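Local structure of Exo-arabinanase (Penicillium chrysogenum, 3A72) at residues D170-H180 with E194-P205; S285-I294 with E305-R316. The protein hydrolyses alpha-1,5-linked L-arabinan, acting as an exo-enzyme on the ends of the polysaccharide chain. All coordinates share one frame; numbering follows the deposited sequence.

In the fold
Six four-stranded antiparallel sheets make up the chain, the last completed by the N-terminal strand 6-10 of the chain, which pairs with 344-350, as in the six-bladed beta-propeller of the sialidase superfamily. Contacts 1 and 2 are equivalent joints in two different blades. Each brings together the third and fourth strands of a blade (177-183 with 193-196; 292-295 with 304-306) and the passage to the first strand of the next, 204-212 or 317-320. They follow one another in series, with the rest of the blade 204-255 between them. Their centres lie 27 Å apart and their nearest atoms about 9 Å. Both reach the sugar pocket, contact 1 through Gln176 and Arg204, contact 2 through Tyr314.

Contact 1 (D170-H180 with E194-P205); sequences DNATYGQTMVH and EDVTYPTYTDRP. With AHR (alpha-L-arabinofuranose), chain B.
Met178 and Val196 exchange two backbone hydrogen bonds, and Met178 O also accepts from Asp195 N at 2.9 Å. One carbonyl thus serves two consecutive amides, the signature of a classic beta bulge in this outer hairpin of the blade. Beside it, Thr177 OG1 donates to the syn lone pair of Glu194 OE1 (3.0 Å), the two side chains crossing at about a right angle. Beyond the strands, Gly175 N bonds to Tyr201 O at 2.9 Å while also sitting over one face of the Tyr201 ring. Arg204 lays its guanidinium across Gln176 CB and presents an edge to the arabinofuranose, NH2 lying 3.0 Å from AHR O3; Asn144 holds its NH1. Gln176 runs out fully extended (chi2 174°), which brings its amide beside the same sugar.

Apolar packing follows. The bend of Met178 at chi3 (-60°) folds CE back to 3.5 Å from Val196 CB and leaves it 4.0 Å from Pro205 CB. Tyr174 receives an off-centre CH-pi contact from Thr197 CB, 4.0 Å from the ring centroid, and Tyr198 O comes to the ring edge. Water bridges Gln176 O to Tyr198 N, and another joins Thr173 O to Tyr198 O. The chemistry implies a division of labour: backbone bonds and bridging water fix the loops, and two polar side chains from adjoining blades pack against each other beside the bound sugar.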
# COMPACT_ATOMS: atom_id res chain seq x y z
N ASP A 170 10.71 -11.48 -14.44
CA ASP A 170 11.28 -11.34 -15.80
C ASP A 170 12.72 -10.82 -15.73
O ASP A 170 13.07 -9.79 -16.29
CB ASP A 170 10.40 -10.46 -16.62
CG ASP A 170 10.58 -10.52 -18.14
OD1 ASP A 170 11.39 -11.39 -18.54
OD2 ASP A 170 9.85 -9.68 -18.79
N ASN A 171 13.55 -11.61 -15.04
CA ASN A 171 14.89 -11.17 -14.61
C ASN A 171 15.87 -11.17 -15.76
O ASN A 171 16.92 -10.60 -15.73
CB ASN A 171 15.37 -12.05 -13.46
CG ASN A 171 15.43 -13.53 -13.76
OD1 ASN A 171 14.75 -14.15 -14.55
ND2 ASN A 171 16.27 -14.25 -13.03
N ALA A 172 15.55 -11.84 -16.86
CA ALA A 172 16.51 -11.74 -17.98
C ALA A 172 16.49 -10.37 -18.60
O ALA A 172 17.46 -10.02 -19.29
CB ALA A 172 16.19 -12.77 -19.03
N THR A 173 15.43 -9.57 -18.39
CA THR A 173 15.29 -8.38 -19.10
C THR A 173 15.22 -7.13 -18.21
O THR A 173 15.65 -6.05 -18.65
CB THR A 173 13.98 -8.53 -19.90
OG1 THR A 173 14.07 -9.75 -20.67
CG2 THR A 173 13.86 -7.31 -20.80
N TYR A 174 14.71 -7.24 -17.02
CA TYR A 174 14.46 -6.11 -16.13
C TYR A 174 14.95 -6.42 -14.74
O TYR A 174 14.81 -7.53 -14.27
CB TYR A 174 12.95 -5.83 -16.05
CG TYR A 174 12.29 -5.64 -17.39
CD1 TYR A 174 12.46 -4.51 -18.12
CD2 TYR A 174 11.48 -6.66 -17.91
CE1 TYR A 174 11.88 -4.29 -19.37
CE2 TYR A 174 10.88 -6.48 -19.16
CZ TYR A 174 11.08 -5.29 -19.86
OH TYR A 174 10.48 -5.18 -21.10
N GLY A 175 15.49 -5.43 -14.02
CA GLY A 175 15.74 -5.60 -12.62
C GLY A 175 14.45 -5.85 -11.85
O GLY A 175 14.37 -6.73 -10.98
N GLN A 176 13.44 -5.01 -12.11
CA GLN A 176 12.10 -5.15 -11.55
C GLN A 176 11.13 -4.48 -12.51
O GLN A 176 11.48 -3.50 -13.16
CB GLN A 176 12.01 -4.60 -10.13
CG GLN A 176 10.70 -4.90 -9.42
CD GLN A 176 10.72 -4.44 -7.98
OE1 GLN A 176 10.44 -3.20 -7.73
NE2 GLN A 176 11.00 -5.28 -7.09
N THR A 177 9.89 -4.96 -12.52
CA THR A 177 8.76 -4.33 -13.19
C THR A 177 7.63 -4.19 -12.23
O THR A 177 7.66 -4.70 -11.10
CB THR A 177 8.30 -5.13 -14.43
OG1 THR A 177 7.71 -6.32 -13.95
CG2 THR A 177 9.48 -5.39 -15.36
N MET A 178 6.53 -3.54 -12.66
CA MET A 178 5.27 -3.67 -11.94
C MET A 178 4.22 -4.20 -12.92
O MET A 178 4.23 -3.88 -14.13
CB MET A 178 4.80 -2.37 -11.33
CG MET A 178 5.77 -1.88 -10.25
SD MET A 178 5.39 -0.24 -9.61
CE MET A 178 5.53 0.69 -11.12
N VAL A 179 3.35 -5.02 -12.42
CA VAL A 179 2.39 -5.84 -13.16
C VAL A 179 1.07 -5.86 -12.45
O VAL A 179 0.92 -5.40 -11.30
CB VAL A 179 2.94 -7.28 -13.32
CG1 VAL A 179 4.33 -7.29 -13.93
CG2 VAL A 179 2.92 -8.01 -12.01
N HIS A 180 0.09 -6.52 -13.08
CA HIS A 180 -1.12 -6.87 -12.37
C HIS A 180 -1.68 -8.19 -12.90
O HIS A 180 -1.35 -8.63 -14.01
CB HIS A 180 -2.25 -5.77 -12.40
CG HIS A 180 -2.81 -5.57 -13.76
ND1 HIS A 180 -3.81 -6.20 -14.42
CD2 HIS A 180 -2.36 -4.61 -14.60
CE1 HIS A 180 -3.95 -5.63 -15.65
NE2 HIS A 180 -3.05 -4.65 -15.76
N GLU A 194 2.09 -6.77 -17.87
CA GLU A 194 3.13 -5.79 -17.54
C GLU A 194 2.58 -4.38 -17.60
O GLU A 194 2.01 -3.97 -18.61
CB GLU A 194 4.31 -5.93 -18.50
CG GLU A 194 4.93 -7.30 -18.48
CD GLU A 194 5.76 -7.54 -17.27
OE1 GLU A 194 6.23 -6.66 -16.53
OE2 GLU A 194 6.11 -8.74 -17.09
N ASP A 195 2.72 -3.64 -16.54
CA ASP A 195 2.24 -2.27 -16.46
C ASP A 195 3.37 -1.24 -16.63
O ASP A 195 3.22 -0.29 -17.39
CB ASP A 195 1.52 -2.08 -15.12
CG ASP A 195 0.19 -2.73 -15.08
OD1 ASP A 195 -0.46 -2.92 -16.14
OD2 ASP A 195 -0.26 -3.06 -13.93
N VAL A 196 4.45 -1.43 -15.88
CA VAL A 196 5.55 -0.49 -15.90
C VAL A 196 6.85 -1.27 -16.11
O VAL A 196 7.25 -2.07 -15.24
CB VAL A 196 5.62 0.39 -14.65
CG1 VAL A 196 6.84 1.30 -14.73
CG2 VAL A 196 4.35 1.20 -14.47
N THR A 197 7.47 -1.07 -17.27
CA THR A 197 8.76 -1.61 -17.62
C THR A 197 9.61 -0.50 -18.22
O THR A 197 9.07 0.41 -18.86
CB THR A 197 8.67 -2.78 -18.62
OG1 THR A 197 8.32 -2.29 -19.88
CG2 THR A 197 7.63 -3.82 -18.21
N TYR A 198 10.91 -0.63 -18.04
CA TYR A 198 11.89 0.35 -18.61
C TYR A 198 13.01 -0.41 -19.29
O TYR A 198 13.38 -1.52 -18.91
CB TYR A 198 12.44 1.28 -17.48
CG TYR A 198 11.40 2.26 -17.02
CD1 TYR A 198 11.06 3.35 -17.82
CD2 TYR A 198 10.71 2.14 -15.83
CE1 TYR A 198 10.09 4.25 -17.45
CE2 TYR A 198 9.76 3.03 -15.45
CZ TYR A 198 9.46 4.10 -16.25
OH TYR A 198 8.48 4.97 -15.84
N PRO A 199 13.60 0.24 -20.32
CA PRO A 199 14.61 -0.44 -21.12
C PRO A 199 16.00 -0.45 -20.58
O PRO A 199 16.88 -0.98 -21.25
CB PRO A 199 14.55 0.36 -22.43
CG PRO A 199 14.15 1.74 -21.99
CD PRO A 199 13.16 1.52 -20.90
N THR A 200 16.26 0.12 -19.40
CA THR A 200 17.54 0.00 -18.74
C THR A 200 17.45 -1.05 -17.67
O THR A 200 16.59 -0.95 -16.79
CB THR A 200 17.93 1.33 -18.12
OG1 THR A 200 17.86 2.36 -19.10
CG2 THR A 200 19.34 1.29 -17.55
N TYR A 201 18.31 -2.08 -17.71
CA TYR A 201 18.19 -3.21 -16.80
C TYR A 201 18.16 -2.82 -15.33
O TYR A 201 17.41 -3.37 -14.53
CB TYR A 201 19.33 -4.21 -17.10
CG TYR A 201 19.27 -5.40 -16.12
CD1 TYR A 201 18.36 -6.42 -16.35
CD2 TYR A 201 20.10 -5.43 -14.99
CE1 TYR A 201 18.30 -7.48 -15.45
CE2 TYR A 201 20.02 -6.49 -14.11
CZ TYR A 201 19.13 -7.51 -14.34
OH TYR A 201 19.05 -8.57 -13.45
N THR A 202 19.02 -1.88 -14.95
CA THR A 202 19.14 -1.48 -13.57
C THR A 202 17.97 -0.64 -13.07
O THR A 202 17.92 -0.37 -11.85
CB THR A 202 20.47 -0.75 -13.29
OG1 THR A 202 20.55 0.34 -14.20
CG2 THR A 202 21.68 -1.68 -13.48
N ASP A 203 17.05 -0.24 -13.93
CA ASP A 203 15.83 0.43 -13.44
C ASP A 203 14.99 -0.57 -12.62
O ASP A 203 14.79 -1.73 -13.01
CB ASP A 203 15.03 0.99 -14.58
CG ASP A 203 15.60 2.22 -15.23
OD1 ASP A 203 16.70 2.66 -14.84
OD2 ASP A 203 14.89 2.76 -16.14
N ARG A 204 14.46 -0.06 -11.52
CA ARG A 204 13.61 -0.83 -10.61
C ARG A 204 12.43 0.06 -10.20
O ARG A 204 12.33 0.57 -9.08
CB ARG A 204 14.40 -1.32 -9.35
CG ARG A 204 15.49 -2.31 -9.73
CD ARG A 204 16.38 -2.67 -8.49
NE ARG A 204 15.58 -3.25 -7.45
CZ ARG A 204 15.16 -4.49 -7.38
NH1 ARG A 204 15.60 -5.41 -8.20
NH2 ARG A 204 14.30 -4.79 -6.43
N PRO A 205 11.45 0.23 -11.10
CA PRO A 205 10.17 0.80 -10.68
C PRO A 205 9.54 -0.16 -9.68
O PRO A 205 9.66 -1.40 -9.83
CB PRO A 205 9.40 0.89 -11.99
CG PRO A 205 9.90 -0.28 -12.79
CD PRO A 205 11.39 -0.28 -12.51
O5 AHR B . 12.21 -4.75 -0.15
C5 AHR B . 11.44 -4.96 -1.38
C4 AHR B . 11.73 -3.82 -2.32
O4 AHR B . 11.16 -2.63 -1.77
C3 AHR B . 11.09 -4.00 -3.69
O3 AHR B . 11.99 -4.72 -4.55
C2 AHR B . 10.87 -2.54 -4.14
O2 AHR B . 9.71 -2.37 -4.96
C1 AHR B . 10.80 -1.74 -2.84
O1 AHR B . 11.82 -0.70 -2.82
O HOH W 1 15.45 -3.33 -19.42
O HOH W 2 14.51 -2.66 -15.62
O HOH W 3 11.76 -2.03 -15.63
O HOH W 4 1.11 -2.58 -11.68

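Contact 2 (S285-I294 with E305-R316)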
# COMPACT_ATOMS: atom_id res chain seq x y z
N SER A 285 2.07 10.77 0.03
CA SER A 285 3.19 10.61 0.95
C SER A 285 4.31 9.85 0.23
O SER A 285 4.06 9.03 -0.66
CB SER A 285 2.73 9.80 2.17
OG SER A 285 3.75 9.58 3.11
N SER A 286 5.54 10.10 0.66
CA SER A 286 6.69 9.33 0.32
C SER A 286 7.21 8.63 1.59
O SER A 286 6.74 8.89 2.68
CB SER A 286 7.84 10.16 -0.26
OG SER A 286 8.46 10.85 0.83
N GLY A 287 8.20 7.74 1.41
CA GLY A 287 8.80 7.08 2.57
C GLY A 287 9.90 7.90 3.22
O GLY A 287 10.41 7.48 4.28
N THR A 288 10.33 8.99 2.62
CA THR A 288 11.51 9.72 3.09
C THR A 288 11.14 11.01 3.79
O THR A 288 11.81 11.41 4.73
CB THR A 288 12.44 10.00 1.89
OG1 THR A 288 12.74 8.75 1.27
CG2 THR A 288 13.77 10.64 2.33
N GLN A 289 10.10 11.68 3.32
CA GLN A 289 9.68 12.97 3.84
C GLN A 289 8.57 12.79 4.87
O GLN A 289 7.69 11.94 4.75
CB GLN A 289 9.19 13.84 2.66
CG GLN A 289 10.34 14.43 1.84
CD GLN A 289 11.05 13.45 0.97
OE1 GLN A 289 10.47 12.55 0.32
NE2 GLN A 289 12.36 13.60 0.91
N GLY A 290 8.59 13.64 5.89
CA GLY A 290 7.51 13.71 6.86
C GLY A 290 6.31 14.54 6.44
O GLY A 290 5.20 14.31 6.93
N THR A 291 6.52 15.49 5.55
CA THR A 291 5.49 16.34 4.98
C THR A 291 4.58 15.54 4.07
O THR A 291 4.78 14.35 3.82
CB THR A 291 6.19 17.48 4.23
OG1 THR A 291 7.10 16.85 3.36
CG2 THR A 291 6.91 18.43 5.17
N LEU A 292 3.56 16.22 3.55
CA LEU A 292 2.67 15.66 2.53
C LEU A 292 2.71 16.52 1.30
O LEU A 292 3.11 17.70 1.34
CB LEU A 292 1.23 15.53 3.04
CG LEU A 292 1.04 14.50 4.17
CD1 LEU A 292 -0.33 14.74 4.82
CD2 LEU A 292 1.13 13.08 3.67
N PHE A 293 2.26 15.97 0.17
CA PHE A 293 2.27 16.64 -1.12
C PHE A 293 0.85 16.61 -1.67
O PHE A 293 0.27 15.54 -1.78
CB PHE A 293 3.28 15.96 -2.07
CG PHE A 293 4.63 15.84 -1.43
CD1 PHE A 293 5.49 16.96 -1.42
CD2 PHE A 293 5.02 14.70 -0.78
CE1 PHE A 293 6.68 16.89 -0.71
CE2 PHE A 293 6.21 14.65 -0.10
CZ PHE A 293 7.05 15.73 -0.09
N ILE A 294 0.31 17.78 -2.01
CA ILE A 294 -1.06 17.84 -2.45
C ILE A 294 -1.18 18.43 -3.84
O ILE A 294 -0.35 19.21 -4.31
CB ILE A 294 -1.95 18.58 -1.43
CG1 ILE A 294 -1.68 20.11 -1.36
CG2 ILE A 294 -1.82 17.93 -0.06
CD1 ILE A 294 -2.68 20.87 -0.52
N GLU A 305 3.78 21.21 -1.05
CA GLU A 305 4.25 20.54 0.17
C GLU A 305 3.59 21.21 1.37
O GLU A 305 3.64 22.44 1.52
CB GLU A 305 5.75 20.67 0.26
CG GLU A 305 6.37 19.83 1.35
CD GLU A 305 7.88 19.67 1.28
OE1 GLU A 305 8.50 20.52 0.60
OE2 GLU A 305 8.43 18.76 1.91
N ILE A 306 2.99 20.39 2.25
CA ILE A 306 2.33 20.89 3.45
C ILE A 306 2.86 20.17 4.65
O ILE A 306 3.33 19.00 4.57
CB ILE A 306 0.78 20.73 3.37
CG1 ILE A 306 0.30 19.29 3.40
CG2 ILE A 306 0.21 21.50 2.20
CD1 ILE A 306 -1.18 19.12 3.58
N PRO A 307 2.78 20.77 5.85
CA PRO A 307 3.22 20.09 7.05
C PRO A 307 2.36 18.89 7.37
O PRO A 307 1.20 18.77 6.96
CB PRO A 307 3.07 21.17 8.16
CG PRO A 307 3.01 22.46 7.44
CD PRO A 307 2.38 22.19 6.12
N CYS A 308 2.90 18.00 8.19
CA CYS A 308 2.17 16.83 8.67
C CYS A 308 2.69 16.49 10.06
O CYS A 308 3.87 16.44 10.27
CB CYS A 308 2.38 15.70 7.68
SG CYS A 308 1.62 14.12 8.18
N PRO A 309 1.77 16.21 11.02
CA PRO A 309 2.23 15.92 12.38
C PRO A 309 2.67 14.49 12.60
O PRO A 309 3.21 14.19 13.69
CB PRO A 309 0.98 16.16 13.22
CG PRO A 309 -0.15 15.87 12.30
CD PRO A 309 0.29 16.34 10.93
N GLU A 310 2.47 13.57 11.65
CA GLU A 310 2.92 12.19 11.75
C GLU A 310 4.35 12.07 11.25
O GLU A 310 4.71 12.67 10.25
CB GLU A 310 2.02 11.31 10.93
CG GLU A 310 2.34 9.84 10.98
CD GLU A 310 2.09 9.19 12.30
OE1 GLU A 310 1.40 9.67 13.19
OE2 GLU A 310 2.67 8.04 12.39
N GLU A 311 5.14 11.29 11.96
CA GLU A 311 6.52 11.06 11.53
C GLU A 311 6.59 10.45 10.15
O GLU A 311 5.66 9.79 9.68
CB GLU A 311 7.19 10.13 12.54
CG GLU A 311 6.63 8.72 12.59
CD GLU A 311 7.28 7.83 13.66
OE1 GLU A 311 7.78 8.36 14.69
OE2 GLU A 311 7.26 6.59 13.48
N HIS A 312 7.73 10.65 9.50
CA HIS A 312 8.00 9.95 8.27
C HIS A 312 8.17 8.45 8.55
O HIS A 312 8.58 8.04 9.62
CB HIS A 312 9.24 10.48 7.56
CG HIS A 312 10.51 9.93 8.00
ND1 HIS A 312 11.16 10.26 9.11
CD2 HIS A 312 11.24 8.93 7.41
CE1 HIS A 312 12.28 9.55 9.23
NE2 HIS A 312 12.35 8.74 8.18
N GLY A 313 7.85 7.63 7.54
CA GLY A 313 8.12 6.22 7.66
C GLY A 313 7.97 5.55 6.31
O GLY A 313 7.40 6.06 5.37
N TYR A 314 8.48 4.29 6.28
CA TYR A 314 8.48 3.50 5.07
C TYR A 314 7.05 3.13 4.66
O TYR A 314 6.25 2.64 5.47
CB TYR A 314 9.25 2.22 5.31
CG TYR A 314 9.42 1.30 4.11
CD1 TYR A 314 10.07 1.72 2.97
CD2 TYR A 314 8.93 0.03 4.16
CE1 TYR A 314 10.21 0.92 1.88
CE2 TYR A 314 9.13 -0.85 3.10
CZ TYR A 314 9.78 -0.40 1.97
OH TYR A 314 10.02 -1.28 0.93
N THR A 315 6.73 3.39 3.37
CA THR A 315 5.40 3.21 2.81
C THR A 315 4.27 3.66 3.75
O THR A 315 3.23 3.03 3.91
CB THR A 315 5.23 1.77 2.26
OG1 THR A 315 4.06 1.77 1.37
CG2 THR A 315 5.07 0.67 3.25
N ARG A 316 4.50 4.84 4.35
CA ARG A 316 3.51 5.46 5.22
C ARG A 316 2.18 5.52 4.50
O ARG A 316 2.10 5.93 3.34
CB ARG A 316 4.02 6.84 5.64
CG ARG A 316 3.18 7.52 6.70
CD ARG A 316 3.80 8.81 7.19
NE ARG A 316 3.79 9.80 6.11
CZ ARG A 316 4.13 11.07 6.27
NH1 ARG A 316 4.44 11.56 7.47
NH2 ARG A 316 4.14 11.91 5.23
O HOH W 5 4.30 7.04 1.94
O HOH W 6 6.87 9.29 5.38
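The outer hairpin of a propeller blade, strands 292-295 and 304-306, meets here the connection that leads into strand 317-320 of the next blade. Leu292 and Ile306 pair through two backbone hydrogen bonds, Ile306 N to Leu292 O measuring 2.8 Å. At the connection's far end Arg316 reaches back to the loop before the hairpin. Its chain leaves with CG anti to the backbone N (chi1 -172°) and bends at chi3 (67°), turning the guanidinium side-on to Ser285. There NE (3.0 Å) and NH2 both donate to Ser285 OG, which lies nearly in the guanidinium plane and passes its own proton to a water. NH1 bonds Gly290 O at 2.9 Å, also in that plane, and donates as well to Glu311 O, approaching from above that carbonyl's plane; NH2 adds a weak bond to Thr291 O. A second water rests over one guanidinium face.

Toward the hairpin, Thr291 OG1 donates to the anti lone pair of Glu305 OE2 (2.7 Å), while Ser260 and Thr262 hold OE1. Glu305 lies alongside Phe293, CG touching CE1 at 3.6 Å. Leu292 CD1 meets Cys308 SG of the connection at 3.9 Å, and on the strands Ile294 crosses Ile306 at about a right angle. The hydroxyl and carbonyl dipoles around the buried guanidinium probably help to offset its charge, and one side chain pins both loops at the blade junction.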